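Local coordinates for signal recognition particle receptor subunit beta (Mus musculus, PDB 2FH5), which binds GTP and, as part of the signal recognition particle receptor, helps target nascent secretory proteins to the endoplasmic reticulum membrane, at residues G14-G19 with G63-R68; D108-K113 with S178-K183; L119-K124 with L187-K192. All coordinates share one frame; numbering follows the deposited sequence.

Interaction 1: residues G14-G19 with G63-R68; sequences GLCDSG and GHESLR. With GTP (guanosine-5'-triphosphate), chain D.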
loop_
_atom_site.group_PDB
_atom_site.type_symbol
_atom_site.label_atom_id
_atom_site.label_comp_id
_atom_site.label_asym_id
_atom_site.label_seq_id
_atom_site.Cartn_x
_atom_site.Cartn_y
_atom_site.Cartn_z
ATOM N N GLY B 14 7.179 1.151 6.180
ATOM C CA GLY B 14 6.775 0.111 7.113
ATOM C C GLY B 14 6.684 -1.207 6.383
ATOM O O GLY B 14 6.712 -1.241 5.136
ATOM N N LEU B 15 6.554 -2.298 7.142
ATOM C CA LEU B 15 6.488 -3.623 6.525
ATOM C C LEU B 15 5.265 -3.713 5.639
ATOM O O LEU B 15 4.371 -2.866 5.720
ATOM C CB LEU B 15 6.415 -4.750 7.580
ATOM C CG LEU B 15 7.513 -4.772 8.644
ATOM C CD1 LEU B 15 7.198 -5.861 9.635
ATOM C CD2 LEU B 15 8.880 -4.953 8.017
ATOM N N CYS B 16 5.249 -4.725 4.782
ATOM C CA CYS B 16 4.101 -4.983 3.916
ATOM C C CYS B 16 2.882 -5.146 4.797
ATOM O O CYS B 16 2.984 -5.692 5.893
ATOM C CB CYS B 16 4.295 -6.284 3.147
ATOM S SG CYS B 16 5.443 -6.122 1.791
ATOM N N ASP B 17 1.741 -4.664 4.329
ATOM C CA ASP B 17 0.515 -4.797 5.096
ATOM C C ASP B 17 0.405 -4.004 6.380
ATOM O O ASP B 17 -0.499 -4.288 7.175
ATOM C CB ASP B 17 0.264 -6.270 5.446
ATOM C CG ASP B 17 -0.004 -7.103 4.233
ATOM O OD1 ASP B 17 -1.024 -6.826 3.548
ATOM O OD2 ASP B 17 0.803 -8.023 3.956
ATOM N N SER B 18 1.297 -3.052 6.630
ATOM C CA SER B 18 1.151 -2.301 7.873
ATOM C C SER B 18 -0.018 -1.299 7.713
ATOM O O SER B 18 -0.620 -0.889 8.694
ATOM C CB SER B 18 2.464 -1.612 8.252
ATOM O OG SER B 18 2.992 -0.875 7.173
ATOM N N GLY B 19 -0.343 -0.959 6.458
ATOM C CA GLY B 19 -1.449 -0.063 6.159
ATOM C C GLY B 19 -1.051 1.280 5.563
ATOM O O GLY B 19 -1.821 2.237 5.632
ATOM N N GLY B 63 6.474 -1.508 1.025
ATOM C CA GLY B 63 7.156 -2.143 2.128
ATOM C C GLY B 63 7.922 -3.407 1.772
ATOM O O GLY B 63 8.680 -3.937 2.599
ATOM N N HIS B 64 7.741 -3.904 0.554
ATOM C CA HIS B 64 8.442 -5.114 0.178
ATOM C C HIS B 64 9.966 -4.975 0.373
ATOM O O HIS B 64 10.553 -3.952 0.042
ATOM C CB HIS B 64 8.114 -5.506 -1.264
ATOM C CG HIS B 64 8.346 -6.956 -1.539
ATOM N ND1 HIS B 64 9.474 -7.423 -2.181
ATOM C CD2 HIS B 64 7.667 -8.055 -1.127
ATOM C CE1 HIS B 64 9.486 -8.744 -2.146
ATOM N NE2 HIS B 64 8.400 -9.154 -1.510
ATOM N N GLU B 65 10.579 -6.010 0.946
ATOM C CA GLU B 65 12.025 -6.061 1.213
ATOM C C GLU B 65 12.876 -5.697 0.005
ATOM O O GLU B 65 13.855 -4.989 0.135
ATOM C CB GLU B 65 12.411 -7.470 1.692
ATOM C CG GLU B 65 11.343 -8.574 1.352
ATOM C CD GLU B 65 10.124 -8.594 2.324
ATOM O OE1 GLU B 65 10.313 -8.884 3.537
ATOM O OE2 GLU B 65 8.980 -8.327 1.886
ATOM N N SER B 66 12.491 -6.170 -1.174
ATOM C CA SER B 66 13.245 -5.905 -2.387
ATOM C C SER B 66 13.158 -4.477 -2.861
ATOM O O SER B 66 13.871 -4.104 -3.785
ATOM C CB SER B 66 12.779 -6.810 -3.536
ATOM O OG SER B 66 11.583 -6.313 -4.137
ATOM N N LEU B 67 12.302 -3.668 -2.247
ATOM C CA LEU B 67 12.144 -2.273 -2.680
ATOM C C LEU B 67 12.224 -1.228 -1.585
ATOM O O LEU B 67 12.410 -0.059 -1.871
ATOM C CB LEU B 67 10.779 -2.083 -3.323
ATOM C CG LEU B 67 10.304 -2.851 -4.540
ATOM C CD1 LEU B 67 8.797 -2.642 -4.686
ATOM C CD2 LEU B 67 11.055 -2.347 -5.773
ATOM N N ARG B 68 12.056 -1.635 -0.335
ATOM C CA ARG B 68 12.006 -0.666 0.742
ATOM C C ARG B 68 13.185 0.281 0.858
ATOM O O ARG B 68 12.986 1.493 0.949
ATOM C CB ARG B 68 11.740 -1.366 2.088
ATOM C CG ARG B 68 12.881 -2.235 2.572
ATOM C CD ARG B 68 12.603 -2.813 3.939
ATOM N NE ARG B 68 11.405 -3.625 3.919
ATOM C CZ ARG B 68 11.202 -4.672 4.703
ATOM N NH1 ARG B 68 12.134 -5.036 5.572
ATOM N NH2 ARG B 68 10.058 -5.345 4.617
HETATM P PG GTP D . 2.516 -2.704 1.076
HETATM O O1G GTP D . 2.719 -4.123 0.847
HETATM O O2G GTP D . 2.047 -1.975 -0.140
HETATM O O3G GTP D . 3.789 -2.059 1.667
HETATM O O3B GTP D . 1.223 -2.690 2.219
HETATM P PB GTP D . 0.565 -1.449 2.828
HETATM O O1B GTP D . 1.248 -1.068 4.101
HETATM O O2B GTP D . 0.456 -0.272 1.879
HETATM O O3A GTP D . -0.856 -2.077 3.201
HETATM P PA GTP D . -2.300 -1.620 2.770
HETATM O O1A GTP D . -2.514 -0.221 2.975
HETATM O O2A GTP D . -2.580 -2.048 1.356
HETATM O "O5'" GTP D . -3.106 -2.429 3.869
HETATM C "C5'" GTP D . -3.036 -3.845 3.845
HETATM C "C4'" GTP D . -4.380 -4.422 4.286
HETATM O "O4'" GTP D . -4.710 -4.001 5.627
HETATM C "C3'" GTP D . -5.569 -3.966 3.434
HETATM O "O3'" GTP D . -6.510 -5.059 3.230
HETATM C "C2'" GTP D . -6.161 -2.849 4.243
HETATM O "O2'" GTP D . -7.520 -2.495 3.914
HETATM C "C1'" GTP D . -5.954 -3.306 5.688
HETATM N N9 GTP D . -5.782 -2.229 6.646
HETATM C C8 GTP D . -4.938 -1.121 6.509
HETATM N N7 GTP D . -5.026 -0.336 7.580
HETATM C C5 GTP D . -5.956 -0.946 8.450
HETATM C C6 GTP D . -6.461 -0.611 9.720
HETATM O O6 GTP D . -6.206 0.341 10.433
HETATM N N1 GTP D . -7.416 -1.492 10.296
HETATM C C2 GTP D . -7.858 -2.640 9.665
HETATM N N2 GTP D . -8.790 -3.418 10.282
HETATM N N3 GTP D . -7.358 -2.962 8.443
HETATM C C4 GTP D . -6.425 -2.117 7.851
HETATM O O HOH W 1 7.458 -6.808 4.486
#
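C16 and G63 bring the P-loop (Walker A motif) of this GTPase, residues 14-19, against residues 63-68, which begin with the glycine of the DxxG motif and run into helix 65-75, the switch II region of Ras-like proteins.

Packing at the centre is close and mostly backbone. G14 O comes within 3.2 Å of G63 CA, and a CB on G63 would run into G14 O and C16 N, so the approach depends on the missing side chain. The sulfur of C16, anti to its own carbonyl carbon, lies over the G63-H64 peptide, 3.4 Å from H64 N. It meets the H64 ring obliquely and near CD2. Further out, the methyl CD2 of L15 touches NH2 of R68 at 3.6 Å, the two side chains crossing obliquely.

The hydrogen bonds to GTP draw on backbone amides of both segments. D17 N bonds to the bridging oxygen O3B, G19 N to O1B of the beta-phosphate and G63 N to O3G of the gamma-phosphate, the last at 2.8 Å. The triphosphate thus ties the two loops together although no direct hydrogen bond joins them. Water 1, accepting from C16 N and giving a weak bond to E65 OE2, bridges them as well. K20 NZ, which also bonds GTP, takes G14 O as a second acceptor.

Side-chain bonds shape each loop. S18 OG reaches L15 O in the plane of that carbonyl, stiffening the type II turn. R68, which makes a cation-pi contact with F101 of helix 91-110, turns its guanidinium back on its own segment. The guanidinium of R68 grips G63 O side-on and in its own plane, R68 NH2 at 2.8 Å from that oxygen, nearly along the C=O axis, and R68 NE at 3.0 Å from it, above the carbonyl plane.

Interaction 2: residues D108-K113 with S178-K183; sequences DSMALK and SQLPLK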
loop_
_atom_site.group_PDB
_atom_site.type_symbol
_atom_site.label_atom_id
_atom_site.label_comp_id
_atom_site.label_asym_id
_atom_site.label_seq_id
_atom_site.Cartn_x
_atom_site.Cartn_y
_atom_site.Cartn_z
ATOM N N ASP B 108 19.422 5.906 8.878
ATOM C CA ASP B 108 19.304 6.767 7.699
ATOM C C ASP B 108 18.904 8.184 8.054
ATOM O O ASP B 108 19.459 9.143 7.524
ATOM C CB ASP B 108 18.265 6.224 6.730
ATOM C CG ASP B 108 18.740 5.002 5.996
ATOM O OD1 ASP B 108 19.798 4.454 6.358
ATOM O OD2 ASP B 108 18.043 4.578 5.057
ATOM N N SER B 109 17.932 8.312 8.952
ATOM C CA SER B 109 17.430 9.616 9.356
ATOM C C SER B 109 18.457 10.500 10.058
ATOM O O SER B 109 18.525 11.713 9.803
ATOM C CB SER B 109 16.204 9.447 10.250
ATOM O OG SER B 109 15.175 8.756 9.565
ATOM N N MET B 110 19.256 9.900 10.935
ATOM C CA MET B 110 20.261 10.666 11.666
ATOM C C MET B 110 21.420 11.106 10.779
ATOM O O MET B 110 21.945 12.207 10.947
ATOM C CB MET B 110 20.783 9.864 12.857
ATOM C CG MET B 110 19.722 9.631 13.914
ATOM S SD MET B 110 20.337 8.687 15.316
ATOM C CE MET B 110 21.072 7.267 14.497
ATOM N N ALA B 111 21.815 10.254 9.835
ATOM C CA ALA B 111 22.910 10.586 8.927
ATOM C C ALA B 111 22.544 11.736 7.970
ATOM O O ALA B 111 23.334 12.114 7.117
ATOM C CB ALA B 111 23.319 9.342 8.125
ATOM N N LEU B 112 21.348 12.294 8.110
ATOM C CA LEU B 112 20.921 13.362 7.222
ATOM C C LEU B 112 21.229 14.744 7.765
ATOM O O LEU B 112 21.126 14.980 8.968
ATOM C CB LEU B 112 19.409 13.256 6.943
ATOM C CG LEU B 112 18.896 12.244 5.910
ATOM C CD1 LEU B 112 17.383 12.207 5.939
ATOM C CD2 LEU B 112 19.388 12.633 4.529
ATOM N N LYS B 113 21.594 15.655 6.865
ATOM C CA LYS B 113 21.886 17.029 7.247
ATOM C C LYS B 113 20.787 17.530 8.185
ATOM O O LYS B 113 21.028 17.743 9.371
ATOM C CB LYS B 113 21.959 17.913 6.000
ATOM C CG LYS B 113 23.192 17.675 5.125
ATOM C CD LYS B 113 24.471 18.191 5.795
ATOM C CE LYS B 113 25.730 17.916 4.954
ATOM N NZ LYS B 113 26.070 16.460 4.853
ATOM N N SER B 178 14.193 8.432 23.394
ATOM C CA SER B 178 14.540 9.784 23.871
ATOM C C SER B 178 16.050 10.115 23.763
ATOM O O SER B 178 16.422 11.275 23.655
ATOM C CB SER B 178 14.090 9.972 25.318
ATOM O OG SER B 178 14.825 9.117 26.176
ATOM N N GLN B 179 16.911 9.102 23.783
ATOM C CA GLN B 179 18.350 9.325 23.665
ATOM C C GLN B 179 18.740 9.703 22.232
ATOM O O GLN B 179 19.903 9.984 21.935
ATOM C CB GLN B 179 19.124 8.055 24.047
ATOM C CG GLN B 179 18.619 7.356 25.285
ATOM C CD GLN B 179 19.250 5.999 25.456
ATOM O OE1 GLN B 179 20.063 5.572 24.620
ATOM N NE2 GLN B 179 18.889 5.300 26.541
ATOM N N LEU B 180 17.774 9.712 21.333
ATOM C CA LEU B 180 18.086 9.999 19.951
ATOM C C LEU B 180 18.108 11.459 19.574
ATOM O O LEU B 180 17.292 12.246 20.057
ATOM C CB LEU B 180 17.075 9.293 19.032
ATOM C CG LEU B 180 17.079 7.772 18.887
ATOM C CD1 LEU B 180 16.096 7.377 17.802
ATOM C CD2 LEU B 180 18.475 7.296 18.527
ATOM N N PRO B 181 19.058 11.846 18.709
ATOM C CA PRO B 181 19.141 13.240 18.262
ATOM C C PRO B 181 18.088 13.421 17.152
ATOM O O PRO B 181 18.429 13.855 16.047
ATOM C CB PRO B 181 20.563 13.350 17.717
ATOM C CG PRO B 181 20.824 11.960 17.171
ATOM C CD PRO B 181 20.248 11.083 18.280
ATOM N N LEU B 182 16.832 13.062 17.451
ATOM C CA LEU B 182 15.705 13.153 16.511
ATOM C C LEU B 182 14.383 13.328 17.239
ATOM O O LEU B 182 14.198 12.794 18.330
ATOM C CB LEU B 182 15.537 11.862 15.715
ATOM C CG LEU B 182 16.518 11.237 14.734
ATOM C CD1 LEU B 182 16.244 9.745 14.670
ATOM C CD2 LEU B 182 16.359 11.872 13.373
ATOM N N LYS B 183 13.453 14.056 16.626
ATOM C CA LYS B 183 12.117 14.202 17.200
ATOM C C LYS B 183 11.441 12.855 16.844
ATOM O O LYS B 183 11.369 12.480 15.672
ATOM C CB LYS B 183 11.361 15.352 16.529
ATOM C CG LYS B 183 11.957 16.734 16.748
ATOM C CD LYS B 183 11.749 17.211 18.187
ATOM C CE LYS B 183 12.182 18.659 18.357
ATOM N NZ LYS B 183 11.932 19.130 19.742
#
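S109, whose CB rests 4.0 Å from L182 CD2, has its carbonyl oxygen held by two groups: S115 OG gives it a hydrogen bond and L112 N a weak one, at the point where helix 91-110 runs out. S109 OG turns back along the helix to V105 O.

M110 carries most of the contact. Its CG meets L182 CD1 at 3.6 Å, with the two side chains crossing at about a right angle. SD stands anti to CA (chi2 180°), which carries the sulfur on to P181 and L180, 3.8 Å from P181 CG and 4.0 Å from L180 CD2. P181 is the centre of an inverse gamma turn, whose weak bond runs from L182 N to L180 O; the turn presents L180 and P181 to the sulfur and L182 to CG. L180 and L182 also touch L106, one turn back in the same helix. An alanine in place of M110 would probably open a gap against L182 and leave P181 and L180 without their thioether partner.

No hydrogen bond crosses between the two segments, so the fit of the helix end against the loop leading into strand 184-188 probably rests on shape and the exclusion of water rather than on directed bonds.

Interaction 3: residues L119-K124 with L187-K192; sequences LIACNK and LECSAK. With GTP (guanosine-5'-triphosphate), chain D.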
loop_
_atom_site.group_PDB
_atom_site.type_symbol
_atom_site.label_atom_id
_atom_site.label_comp_id
_atom_site.label_asym_id
_atom_site.label_seq_id
_atom_site.Cartn_x
_atom_site.Cartn_y
_atom_site.Cartn_z
ATOM N N LEU B 119 7.639 9.797 13.074
ATOM C CA LEU B 119 6.493 9.311 13.840
ATOM C C LEU B 119 6.344 7.810 13.684
ATOM O O LEU B 119 6.598 7.249 12.618
ATOM C CB LEU B 119 5.193 9.988 13.382
ATOM C CG LEU B 119 3.889 9.497 14.035
ATOM C CD1 LEU B 119 3.779 10.016 15.460
ATOM C CD2 LEU B 119 2.696 9.975 13.217
ATOM N N ILE B 120 5.940 7.159 14.762
ATOM C CA ILE B 120 5.709 5.733 14.730
ATOM C C ILE B 120 4.191 5.631 14.885
ATOM O O ILE B 120 3.675 5.809 15.989
ATOM C CB ILE B 120 6.372 4.997 15.922
ATOM C CG1 ILE B 120 7.852 5.397 16.040
ATOM C CG2 ILE B 120 6.178 3.474 15.749
ATOM C CD1 ILE B 120 8.678 4.942 14.889
ATOM N N ALA B 121 3.484 5.369 13.784
ATOM C CA ALA B 121 2.032 5.265 13.806
ATOM C C ALA B 121 1.603 3.831 14.007
ATOM O O ALA B 121 1.723 2.998 13.105
ATOM C CB ALA B 121 1.446 5.798 12.532
ATOM N N CYS B 122 1.096 3.562 15.207
ATOM C CA CYS B 122 0.641 2.252 15.585
ATOM C C CYS B 122 -0.783 2.116 15.042
ATOM O O CYS B 122 -1.764 2.490 15.689
ATOM C CB CYS B 122 0.733 2.134 17.103
ATOM S SG CYS B 122 2.454 2.372 17.693
ATOM N N ASN B 123 -0.852 1.570 13.826
ATOM C CA ASN B 123 -2.083 1.408 13.064
ATOM C C ASN B 123 -2.877 0.124 13.333
ATOM O O ASN B 123 -2.413 -0.781 14.041
ATOM C CB ASN B 123 -1.708 1.557 11.584
ATOM C CG ASN B 123 -2.898 1.610 10.670
ATOM O OD1 ASN B 123 -3.844 2.388 10.956
ATOM N ND2 ASN B 123 -2.863 0.879 9.647
ATOM N N LYS B 124 -4.079 0.065 12.763
ATOM C CA LYS B 124 -4.989 -1.071 12.928
ATOM C C LYS B 124 -5.519 -1.233 14.365
ATOM O O LYS B 124 -5.807 -2.356 14.812
ATOM C CB LYS B 124 -4.314 -2.371 12.469
ATOM C CG LYS B 124 -3.854 -2.335 10.995
ATOM C CD LYS B 124 -3.873 -3.711 10.299
ATOM C CE LYS B 124 -3.197 -3.580 8.948
ATOM N NZ LYS B 124 -2.739 -4.889 8.407
ATOM N N LEU B 187 1.977 7.420 18.142
ATOM C CA LEU B 187 0.558 7.714 18.257
ATOM C C LEU B 187 -0.206 6.490 17.763
ATOM O O LEU B 187 0.391 5.572 17.201
ATOM C CB LEU B 187 0.174 8.991 17.497
ATOM C CG LEU B 187 0.158 9.212 15.982
ATOM C CD1 LEU B 187 -0.906 8.352 15.306
ATOM C CD2 LEU B 187 -0.130 10.683 15.737
ATOM N N GLU B 188 -1.507 6.453 18.013
ATOM C CA GLU B 188 -2.332 5.333 17.587
ATOM C C GLU B 188 -3.283 5.790 16.488
ATOM O O GLU B 188 -3.596 6.980 16.378
ATOM C CB GLU B 188 -3.117 4.784 18.774
ATOM C CG GLU B 188 -2.227 4.338 19.915
ATOM C CD GLU B 188 -3.015 3.905 21.142
ATOM O OE1 GLU B 188 -4.032 4.557 21.452
ATOM O OE2 GLU B 188 -2.613 2.924 21.808
ATOM N N CYS B 189 -3.715 4.855 15.650
ATOM C CA CYS B 189 -4.643 5.189 14.576
ATOM C C CYS B 189 -5.264 3.959 13.949
ATOM O O CYS B 189 -4.890 2.826 14.252
ATOM C CB CYS B 189 -3.958 6.026 13.486
ATOM S SG CYS B 189 -2.588 5.219 12.627
ATOM N N SER B 190 -6.246 4.211 13.091
ATOM C CA SER B 190 -6.961 3.172 12.377
ATOM C C SER B 190 -7.364 3.723 11.017
ATOM O O SER B 190 -7.931 4.806 10.928
ATOM C CB SER B 190 -8.199 2.759 13.147
ATOM O OG SER B 190 -8.905 1.755 12.434
ATOM N N ALA B 191 -7.053 2.985 9.957
ATOM C CA ALA B 191 -7.397 3.415 8.616
ATOM C C ALA B 191 -8.818 2.969 8.262
ATOM O O ALA B 191 -9.392 3.413 7.274
ATOM C CB ALA B 191 -6.394 2.847 7.615
ATOM N N LYS B 192 -9.377 2.079 9.069
ATOM C CA LYS B 192 -10.729 1.588 8.842
ATOM C C LYS B 192 -11.652 2.021 9.980
ATOM O O LYS B 192 -11.894 1.258 10.920
ATOM C CB LYS B 192 -10.735 0.065 8.741
ATOM C CG LYS B 192 -10.404 -0.502 7.366
ATOM C CD LYS B 192 -10.685 -2.004 7.329
ATOM C CE LYS B 192 -10.367 -2.612 5.988
ATOM N NZ LYS B 192 -10.671 -4.062 5.979
HETATM P PG GTP D . 2.516 -2.704 1.076
HETATM O O1G GTP D . 2.719 -4.123 0.847
HETATM O O2G GTP D . 2.047 -1.975 -0.140
HETATM O O3G GTP D . 3.789 -2.059 1.667
HETATM O O3B GTP D . 1.223 -2.690 2.219
HETATM P PB GTP D . 0.565 -1.449 2.828
HETATM O O1B GTP D . 1.248 -1.068 4.101
HETATM O O2B GTP D . 0.456 -0.272 1.879
HETATM O O3A GTP D . -0.856 -2.077 3.201
HETATM P PA GTP D . -2.300 -1.620 2.770
HETATM O O1A GTP D . -2.514 -0.221 2.975
HETATM O O2A GTP D . -2.580 -2.048 1.356
HETATM O "O5'" GTP D . -3.106 -2.429 3.869
HETATM C "C5'" GTP D . -3.036 -3.845 3.845
HETATM C "C4'" GTP D . -4.380 -4.422 4.286
HETATM O "O4'" GTP D . -4.710 -4.001 5.627
HETATM C "C3'" GTP D . -5.569 -3.966 3.434
HETATM O "O3'" GTP D . -6.510 -5.059 3.230
HETATM C "C2'" GTP D . -6.161 -2.849 4.243
HETATM O "O2'" GTP D . -7.520 -2.495 3.914
HETATM C "C1'" GTP D . -5.954 -3.306 5.688
HETATM N N9 GTP D . -5.782 -2.229 6.646
HETATM C C8 GTP D . -4.938 -1.121 6.509
HETATM N N7 GTP D . -5.026 -0.336 7.580
HETATM C C5 GTP D . -5.956 -0.946 8.450
HETATM C C6 GTP D . -6.461 -0.611 9.720
HETATM O O6 GTP D . -6.206 0.341 10.433
HETATM N N1 GTP D . -7.416 -1.492 10.296
HETATM C C2 GTP D . -7.858 -2.640 9.665
HETATM N N2 GTP D . -8.790 -3.418 10.282
HETATM N N3 GTP D . -7.358 -2.962 8.443
HETATM C C4 GTP D . -6.425 -2.117 7.851
#
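L187 CG sits between its backbone N and carbonyl carbon (chi1 69°), whereas L119 CG lies anti to its backbone N (chi1 176°), and these torsions bring the two leucines together. They cross at about a right angle, with L119 CD1 at 3.7 Å from L187 CG, and W209 of helix 204-213 packs on both. On the same face, A121 CB touches the sulfur of C189.

Strands 117-123 and 184-188 pair in parallel through two bridges, A121 with L187 and C122 with E188. L187 N donates to I120 O, and C122 N returns a bond to L187 O of 2.9 Å, its N-H angle 164°. Beyond the strand end C189 N reaches C122 O from above the carbonyl plane. CA-H...O contacts accompany it, N123 CA lying 3.4 Å from C189 O.

Past the pairing, both segments turn to the guanine of GTP. A191 N bonds to O6 at 2.8 Å. The aliphatic chains of K124 and K192 lie on opposite faces of the base: K124 CG is 3.4 Å from C6, and K192 CD 3.6 Å from N3. K124 NZ continues to D17 O and to a salt bridge with D87, and N123 ND2 holds S18 O in the P-loop. S190 OG bonds to D126, which itself binds GTP, a link that probably helps to position the acid.

Two parallel strand ends delivering an NKxD motif (N123-D126) and an SAK motif (S190-K192) to the base are the guanine-specificity site of Ras-like GTPases.

Interactions 1 and 3 form opposite ends of one GTP site, phosphates and guanine, with centres about 16 Å apart. They touch directly where the P-loop meets the end of strand 117-123. Interaction 2 lies about 22 Å between centres from each of them, away from the nucleotide. Along the chain interaction 1 closes first; the segments of 2 and 3 then alternate, so that helix 91-110 leads into strand 117-123 and the loop 178-183 into strand 184-188. Those neighbouring parallel strands belong to the six-stranded sheet, which also contains strand 9-13 leading into the P-loop. Interaction 2 thus joins the connections entering the two strands whose far ends lead to the guanine site.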